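Local structure of DUF4595 domain-containing protein (Bacteroides vulgatus, 3TZG) at residues P41-Y44 with I49-G52; T97-K102 with F184-L189; N220-L223 with V229-E232. The protein is of unknown function, but its porin-like beta barrel hints at a role in the bacterial outer membrane. All blocks are in the same frame, centred on the assembly; numbering follows the deposited sequence.

Followed from the N terminus, the three contacts come in series, and none nests in or crosses another. Interaction 1 pairs strands 40-45 and 48-51 and closes a hairpin with four residues between its segments. Interaction 2 closes a much longer loop of 81 residues, bringing helix 181-188 back to strand 90-102 of the barrel wall. Interaction 3 is again a local hairpin, of strands 213-224 and 227-235, about 28 Å from interaction 1 between centres. Interactions 1 and 2 touch: Ile-51 packs on Phe-185 and Leu-189, so helix 181-188 meets both wall regions, while Leu-189 just after it joins the packing on Ile-51. Interaction 3 touches neither of the others.

Interaction 1. Residues P41-Y44 with I49-G52; sequences PVRY and ITIG
The guanidinium of Arg-43 has the methyl of Thr-50 at its edge, near its plane, with NH1 4.1 Å from CG2. The ring of Tyr-44 meets Ile-49 obliquely, CD2 lying 3.8 Å from CG1, and it is also in cation-pi contact with Lys-33. Both pairs belong to an antiparallel beta hairpin, two adjacent staves of the barrel wall. Arg-43 and Thr-50 occupy one face of the hairpin; Val-42, Tyr-44, Ile-49 and Ile-51 occupy the other, which is largely apolar.

On the apolar face the side chains lie alongside one another and point the same way. With CG1 placed opposite the backbone N (chi1 176°), Val-42 sets one methyl beside each isoleucine: CG1 lies 3.8 Å from Ile-49 CG2, while CG2 lies 3.7 Å from Ile-51 CG1. Ile-51 continues this apolar surface toward Phe-68 of strand 63-71 and Leu-189 beyond the helix. The hydroxyl of Tyr-44 instead serves the preceding strand, hydrogen-bonding to the backbone O of Ile-34.

The backbone holds the register. Arg-43 and Thr-50 form a hydrogen-bonded pair flanked by the non-hydrogen-bonded pairs Val-42 with Ile-51 and Tyr-44 with Ile-49. Arg-43 N gives a nearly straight bond of 2.8 Å to Thr-50 O, and Thr-50 N returns one of 3.0 Å to Arg-43 O. Past the end of strand 48-51, Gly-52 N still reaches Pro-41 O at 2.9 Å, while the proline CD rests 3.7 Å from Gly-52 CA.

Interaction 2. Residues T97-K102 with F184-L189; sequences TVYDYK and FFYFLL
Tyr-186 reaches from its helix to two tyrosines of strand 90-102 and meets each in a different way: face against face with Tyr-99, hydroxyl to hydroxyl with Tyr-101. The first pair is an offset stack. Its ring planes are only 7° from parallel and the centroids 4.3 Å apart, and the side chains run past each other in opposite directions. The rings are shifted, so they overlap only in part, with Tyr-186 CE1 standing 3.5 Å from Tyr-99 CD1, toward the rim of the Tyr-99 ring.

Tyr-101 comes from the opposite direction and to one side, each hydroxyl lying near the plane of the other's ring, at its edge. Tyr-186 OH donates to Tyr-101 OH across 2.7 Å, and Tyr-101 OH is bonded in addition to the backbone O of Ala-75. The hydroxyl of Tyr-101 thus links the helix to the adjacent strand 74-85. Tyr-99 OH is engaged with Ser-78 OG on that same strand.

In Tyr-186, CG stands opposite the backbone N (chi1 169°), which throws the ring away from the helix toward the strand. Phe-187, the next residue, lies beside it: CD2 of Tyr-186 sits 3.7 Å above the centre of the Phe-187 ring. Phe-68 of strand 63-71 touches both stacked tyrosines, and Ile-106 of strand 105-114 packs on Tyr-186 and Tyr-101.

One aromatic side chain thus anchors a short helix to several neighbouring staves by a stack and a polar end. This is consistent with a porin-like barrel whose lumen is partly filled by an inward-folded part of the chain.

Interaction 3. Residues N220-L223 with V229-E232; sequences NYRL and VRIE
Arg-222 O accepts from two successive backbone amides, those of Val-229 and Arg-230, the signature of a classic beta bulge. The bond from Val-229 N is the firmer, at 2.9 Å; that from Arg-230 N, at 3.3 Å, is weak. In return Arg-222 N donates to Arg-230 O over 3.1 Å. Farther along, Asn-220 and Glu-232 form a regular hydrogen-bonded pair, with Asn-220 N 2.7 Å from Glu-232 O and Glu-232 N donating to Asn-220 O. Their side chains lie alongside each other, joined by a weak bond of 3.4 Å from Asn-220 ND2 to Glu-232 OE1.

On the same face the guanidinium groups of Arg-222 and Arg-230 lie flat on each other, their planes 14° apart and their centres separated by 3.7 Å. Both chains bend at chi3 and point the same way. The carboxylate of Glu-232 probably eases this pairing of like charges, since its OE2 lies 3.2 Å from Arg-230 NH1. That oxygen is well out of the guanidinium plane, so the attraction is one of charge alone. With a methionine in place of Arg-230, Glu-232 would probably lose a compensating positive charge and the Arg-222 guanidinium the flat partner that limits its turning.

The other face carries Tyr-221, whose ring packs against Ile-231 and whose OH hydrogen-bonds to Pro-201 O on strand 199-208. Toward the other flank, Arg-230 makes a weak, long ion pair with Asp-245 of strand 239-247. The hairpin thus sits in the barrel wall between these two strands, while Tyr-174 and Val-175 of a loop rest against Ile-231.

Interaction 1. Residues P41-Y44 with I49-G52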
# COMPACT_ATOMS: atom_id res chain seq x y z
N PRO A 41 10.34 -12.85 1.35
CA PRO A 41 11.13 -12.59 2.57
C PRO A 41 11.41 -11.09 2.78
O PRO A 41 11.43 -10.29 1.82
CB PRO A 41 12.42 -13.37 2.31
CG PRO A 41 12.58 -13.36 0.83
CD PRO A 41 11.21 -13.15 0.19
N VAL A 42 11.64 -10.70 4.04
CA VAL A 42 11.97 -9.34 4.45
C VAL A 42 13.30 -9.40 5.24
O VAL A 42 13.33 -10.01 6.32
CB VAL A 42 10.81 -8.70 5.27
CG1 VAL A 42 11.18 -7.31 5.77
CG2 VAL A 42 9.51 -8.65 4.46
N ARG A 43 14.40 -8.83 4.69
CA ARG A 43 15.70 -8.84 5.37
C ARG A 43 16.04 -7.47 5.93
O ARG A 43 15.66 -6.46 5.35
CB ARG A 43 16.82 -9.29 4.42
CG ARG A 43 16.67 -10.69 3.86
CD ARG A 43 17.68 -10.93 2.75
NE ARG A 43 17.27 -12.06 1.91
CZ ARG A 43 16.51 -11.97 0.82
NH1 ARG A 43 16.08 -10.78 0.41
NH2 ARG A 43 16.18 -13.06 0.14
N TYR A 44 16.79 -7.44 7.05
CA TYR A 44 17.21 -6.18 7.70
C TYR A 44 18.73 -6.16 7.84
O TYR A 44 19.30 -6.95 8.62
CB TYR A 44 16.52 -5.99 9.06
CG TYR A 44 15.02 -6.14 9.05
CD1 TYR A 44 14.42 -7.40 9.17
CD2 TYR A 44 14.19 -5.03 8.99
CE1 TYR A 44 13.04 -7.54 9.17
CE2 TYR A 44 12.80 -5.16 9.00
CZ TYR A 44 12.23 -6.43 9.10
OH TYR A 44 10.87 -6.58 9.11
N ILE A 49 16.22 -2.24 4.41
CA ILE A 49 15.17 -3.25 4.46
C ILE A 49 15.00 -3.73 3.04
O ILE A 49 14.81 -2.90 2.15
CB ILE A 49 13.84 -2.74 5.10
CG1 ILE A 49 14.07 -2.14 6.51
CG2 ILE A 49 12.79 -3.88 5.14
CD1 ILE A 49 12.89 -1.47 7.10
N THR A 50 15.16 -5.03 2.80
CA THR A 50 15.03 -5.58 1.46
C THR A 50 13.93 -6.58 1.48
O THR A 50 13.96 -7.50 2.30
CB THR A 50 16.35 -6.19 0.93
OG1 THR A 50 17.37 -5.19 0.95
CG2 THR A 50 16.22 -6.75 -0.49
N ILE A 51 12.95 -6.40 0.58
CA ILE A 51 11.81 -7.30 0.43
C ILE A 51 11.98 -8.07 -0.91
O ILE A 51 12.12 -7.44 -1.94
CB ILE A 51 10.48 -6.50 0.53
CG1 ILE A 51 10.29 -5.98 1.99
CG2 ILE A 51 9.31 -7.36 0.09
CD1 ILE A 51 9.24 -4.88 2.23
N GLY A 52 12.01 -9.42 -0.84
CA GLY A 52 12.20 -10.32 -1.99
C GLY A 52 11.13 -10.31 -3.08
O GLY A 52 10.44 -9.29 -3.28

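Interaction 2. Residues T97-K102 with F184-L189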
# COMPACT_ATOMS: atom_id res chain seq x y z
N THR A 97 12.35 5.67 -6.11
CA THR A 97 11.41 6.44 -5.32
C THR A 97 12.11 7.19 -4.18
O THR A 97 13.09 6.69 -3.62
CB THR A 97 10.33 5.49 -4.77
OG1 THR A 97 9.64 4.94 -5.89
CG2 THR A 97 9.33 6.19 -3.88
N VAL A 98 11.55 8.37 -3.84
CA VAL A 98 11.96 9.20 -2.72
C VAL A 98 10.71 9.54 -1.89
O VAL A 98 9.63 9.78 -2.43
CB VAL A 98 12.77 10.47 -3.13
CG1 VAL A 98 14.15 10.09 -3.63
CG2 VAL A 98 12.02 11.33 -4.15
N TYR A 99 10.87 9.49 -0.56
CA TYR A 99 9.84 9.78 0.45
C TYR A 99 10.19 11.10 1.17
O TYR A 99 11.31 11.24 1.68
CB TYR A 99 9.73 8.58 1.44
CG TYR A 99 9.51 7.24 0.76
CD1 TYR A 99 8.25 6.87 0.30
CD2 TYR A 99 10.56 6.37 0.54
CE1 TYR A 99 8.05 5.68 -0.40
CE2 TYR A 99 10.37 5.15 -0.13
CZ TYR A 99 9.11 4.82 -0.61
OH TYR A 99 8.89 3.64 -1.30
N ASP A 100 9.29 12.11 1.12
CA ASP A 100 9.49 13.41 1.77
C ASP A 100 8.34 13.71 2.70
O ASP A 100 7.17 13.43 2.37
CB ASP A 100 9.69 14.53 0.79
CG ASP A 100 11.03 14.41 0.09
OD1 ASP A 100 12.03 14.95 0.63
OD2 ASP A 100 11.08 13.78 -0.98
N TYR A 101 8.68 14.27 3.87
CA TYR A 101 7.77 14.53 4.98
C TYR A 101 7.80 15.98 5.35
O TYR A 101 8.89 16.51 5.52
CB TYR A 101 8.18 13.65 6.19
CG TYR A 101 8.40 12.20 5.82
CD1 TYR A 101 7.35 11.29 5.81
CD2 TYR A 101 9.66 11.75 5.44
CE1 TYR A 101 7.55 9.95 5.48
CE2 TYR A 101 9.87 10.42 5.07
CZ TYR A 101 8.82 9.52 5.12
OH TYR A 101 9.00 8.22 4.74
N LYS A 102 6.63 16.64 5.41
CA LYS A 102 6.43 18.07 5.74
C LYS A 102 5.23 18.13 6.69
O LYS A 102 4.07 18.03 6.28
CB LYS A 102 6.24 18.90 4.46
CG LYS A 102 6.58 20.38 4.60
CD LYS A 102 6.37 21.18 3.28
CE LYS A 102 7.32 20.82 2.14
NZ LYS A 102 7.07 21.61 0.89
N PHE A 184 2.72 -0.71 -1.04
CA PHE A 184 1.90 -1.53 -0.16
C PHE A 184 2.70 -1.85 1.11
O PHE A 184 2.25 -1.52 2.21
CB PHE A 184 1.45 -2.81 -0.87
CG PHE A 184 0.89 -3.85 0.07
CD1 PHE A 184 -0.41 -3.76 0.54
CD2 PHE A 184 1.67 -4.92 0.50
CE1 PHE A 184 -0.93 -4.72 1.40
CE2 PHE A 184 1.15 -5.88 1.38
CZ PHE A 184 -0.14 -5.78 1.81
N PHE A 185 3.92 -2.43 0.95
CA PHE A 185 4.80 -2.79 2.05
C PHE A 185 5.26 -1.54 2.84
O PHE A 185 5.32 -1.60 4.08
CB PHE A 185 6.00 -3.58 1.54
CG PHE A 185 5.62 -5.00 1.23
CD1 PHE A 185 5.11 -5.84 2.22
CD2 PHE A 185 5.74 -5.51 -0.06
CE1 PHE A 185 4.72 -7.15 1.92
CE2 PHE A 185 5.35 -6.82 -0.36
CZ PHE A 185 4.84 -7.62 0.63
N TYR A 186 5.52 -0.42 2.14
CA TYR A 186 5.90 0.83 2.79
C TYR A 186 4.86 1.24 3.83
O TYR A 186 5.26 1.63 4.92
CB TYR A 186 6.07 1.94 1.74
CG TYR A 186 6.21 3.33 2.34
CD1 TYR A 186 7.45 3.81 2.76
CD2 TYR A 186 5.10 4.16 2.47
CE1 TYR A 186 7.59 5.10 3.27
CE2 TYR A 186 5.23 5.46 2.98
CZ TYR A 186 6.48 5.92 3.37
OH TYR A 186 6.60 7.19 3.88
N PHE A 187 3.55 1.16 3.50
CA PHE A 187 2.46 1.50 4.42
C PHE A 187 2.20 0.38 5.42
O PHE A 187 2.12 0.68 6.62
CB PHE A 187 1.15 1.85 3.67
CG PHE A 187 1.24 3.21 3.01
CD1 PHE A 187 1.28 4.37 3.77
CD2 PHE A 187 1.34 3.33 1.64
CE1 PHE A 187 1.42 5.62 3.17
CE2 PHE A 187 1.48 4.59 1.03
CZ PHE A 187 1.52 5.72 1.81
N LEU A 188 2.12 -0.90 4.96
CA LEU A 188 1.85 -2.08 5.81
C LEU A 188 2.86 -2.22 6.96
O LEU A 188 2.46 -2.58 8.06
CB LEU A 188 1.85 -3.37 4.97
CG LEU A 188 1.48 -4.69 5.67
CD1 LEU A 188 -0.03 -4.87 5.74
CD2 LEU A 188 2.08 -5.88 4.96
N LEU A 189 4.16 -1.93 6.71
CA LEU A 189 5.23 -2.07 7.70
C LEU A 189 5.52 -0.74 8.41
O LEU A 189 6.46 -0.67 9.21
CB LEU A 189 6.52 -2.60 7.02
CG LEU A 189 6.42 -3.83 6.08
CD1 LEU A 189 7.78 -4.33 5.71
CD2 LEU A 189 5.60 -4.98 6.69

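Interaction 3. Residues N220-L223 with V229-E232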
# COMPACT_ATOMS: atom_id res chain seq x y z
N ASN A 220 -16.01 -2.53 4.46
CA ASN A 220 -16.72 -3.28 5.48
C ASN A 220 -15.73 -4.21 6.26
O ASN A 220 -15.00 -5.02 5.66
CB ASN A 220 -17.86 -4.08 4.83
CG ASN A 220 -18.68 -4.80 5.83
OD1 ASN A 220 -19.35 -4.18 6.67
ND2 ASN A 220 -18.57 -6.12 5.86
N TYR A 221 -15.73 -4.07 7.60
CA TYR A 221 -14.82 -4.83 8.44
C TYR A 221 -15.54 -5.68 9.45
O TYR A 221 -16.35 -5.15 10.21
CB TYR A 221 -13.88 -3.87 9.19
CG TYR A 221 -13.26 -2.78 8.36
CD1 TYR A 221 -12.08 -3.01 7.65
CD2 TYR A 221 -13.83 -1.51 8.30
CE1 TYR A 221 -11.51 -2.01 6.87
CE2 TYR A 221 -13.27 -0.50 7.52
CZ TYR A 221 -12.10 -0.75 6.81
OH TYR A 221 -11.53 0.22 6.04
N ARG A 222 -15.22 -6.97 9.53
CA ARG A 222 -15.74 -7.79 10.64
C ARG A 222 -14.59 -8.00 11.60
O ARG A 222 -13.48 -8.34 11.18
CB ARG A 222 -16.43 -9.09 10.25
CG ARG A 222 -15.73 -10.01 9.30
CD ARG A 222 -16.69 -11.12 8.88
NE ARG A 222 -17.97 -10.61 8.37
CZ ARG A 222 -18.95 -11.38 7.93
NH1 ARG A 222 -18.80 -12.71 7.90
NH2 ARG A 222 -20.10 -10.84 7.50
N LEU A 223 -14.86 -7.65 12.87
CA LEU A 223 -13.88 -7.62 13.95
C LEU A 223 -14.10 -8.74 14.95
O LEU A 223 -15.22 -8.96 15.41
CB LEU A 223 -13.96 -6.27 14.68
CG LEU A 223 -13.71 -5.00 13.85
CD1 LEU A 223 -14.40 -3.83 14.47
CD2 LEU A 223 -12.23 -4.68 13.70
N VAL A 229 -10.76 -9.34 11.15
CA VAL A 229 -10.54 -10.69 10.62
C VAL A 229 -11.04 -10.77 9.17
O VAL A 229 -10.77 -11.76 8.49
CB VAL A 229 -11.14 -11.81 11.49
CG1 VAL A 229 -10.31 -11.98 12.75
CG2 VAL A 229 -12.60 -11.56 11.85
N ARG A 230 -11.72 -9.71 8.69
CA ARG A 230 -12.14 -9.61 7.29
C ARG A 230 -12.25 -8.14 6.87
O ARG A 230 -12.93 -7.35 7.53
CB ARG A 230 -13.47 -10.34 7.00
CG ARG A 230 -13.75 -10.38 5.51
CD ARG A 230 -15.19 -10.47 5.18
NE ARG A 230 -15.68 -11.84 5.15
CZ ARG A 230 -16.95 -12.16 4.94
NH1 ARG A 230 -17.88 -11.20 4.80
NH2 ARG A 230 -17.33 -13.44 4.94
N ILE A 231 -11.59 -7.81 5.75
CA ILE A 231 -11.63 -6.48 5.13
C ILE A 231 -12.29 -6.61 3.76
O ILE A 231 -11.84 -7.42 2.96
CB ILE A 231 -10.23 -5.81 5.03
CG1 ILE A 231 -9.52 -5.76 6.42
CG2 ILE A 231 -10.36 -4.42 4.41
CD1 ILE A 231 -8.11 -5.23 6.40
N GLU A 232 -13.37 -5.86 3.52
CA GLU A 232 -14.11 -5.90 2.25
C GLU A 232 -14.31 -4.52 1.68
O GLU A 232 -14.51 -3.58 2.44
CB GLU A 232 -15.48 -6.55 2.40
CG GLU A 232 -15.46 -8.06 2.40
CD GLU A 232 -16.84 -8.68 2.52
OE1 GLU A 232 -17.73 -8.05 3.14
OE2 GLU A 232 -17.02 -9.82 2.03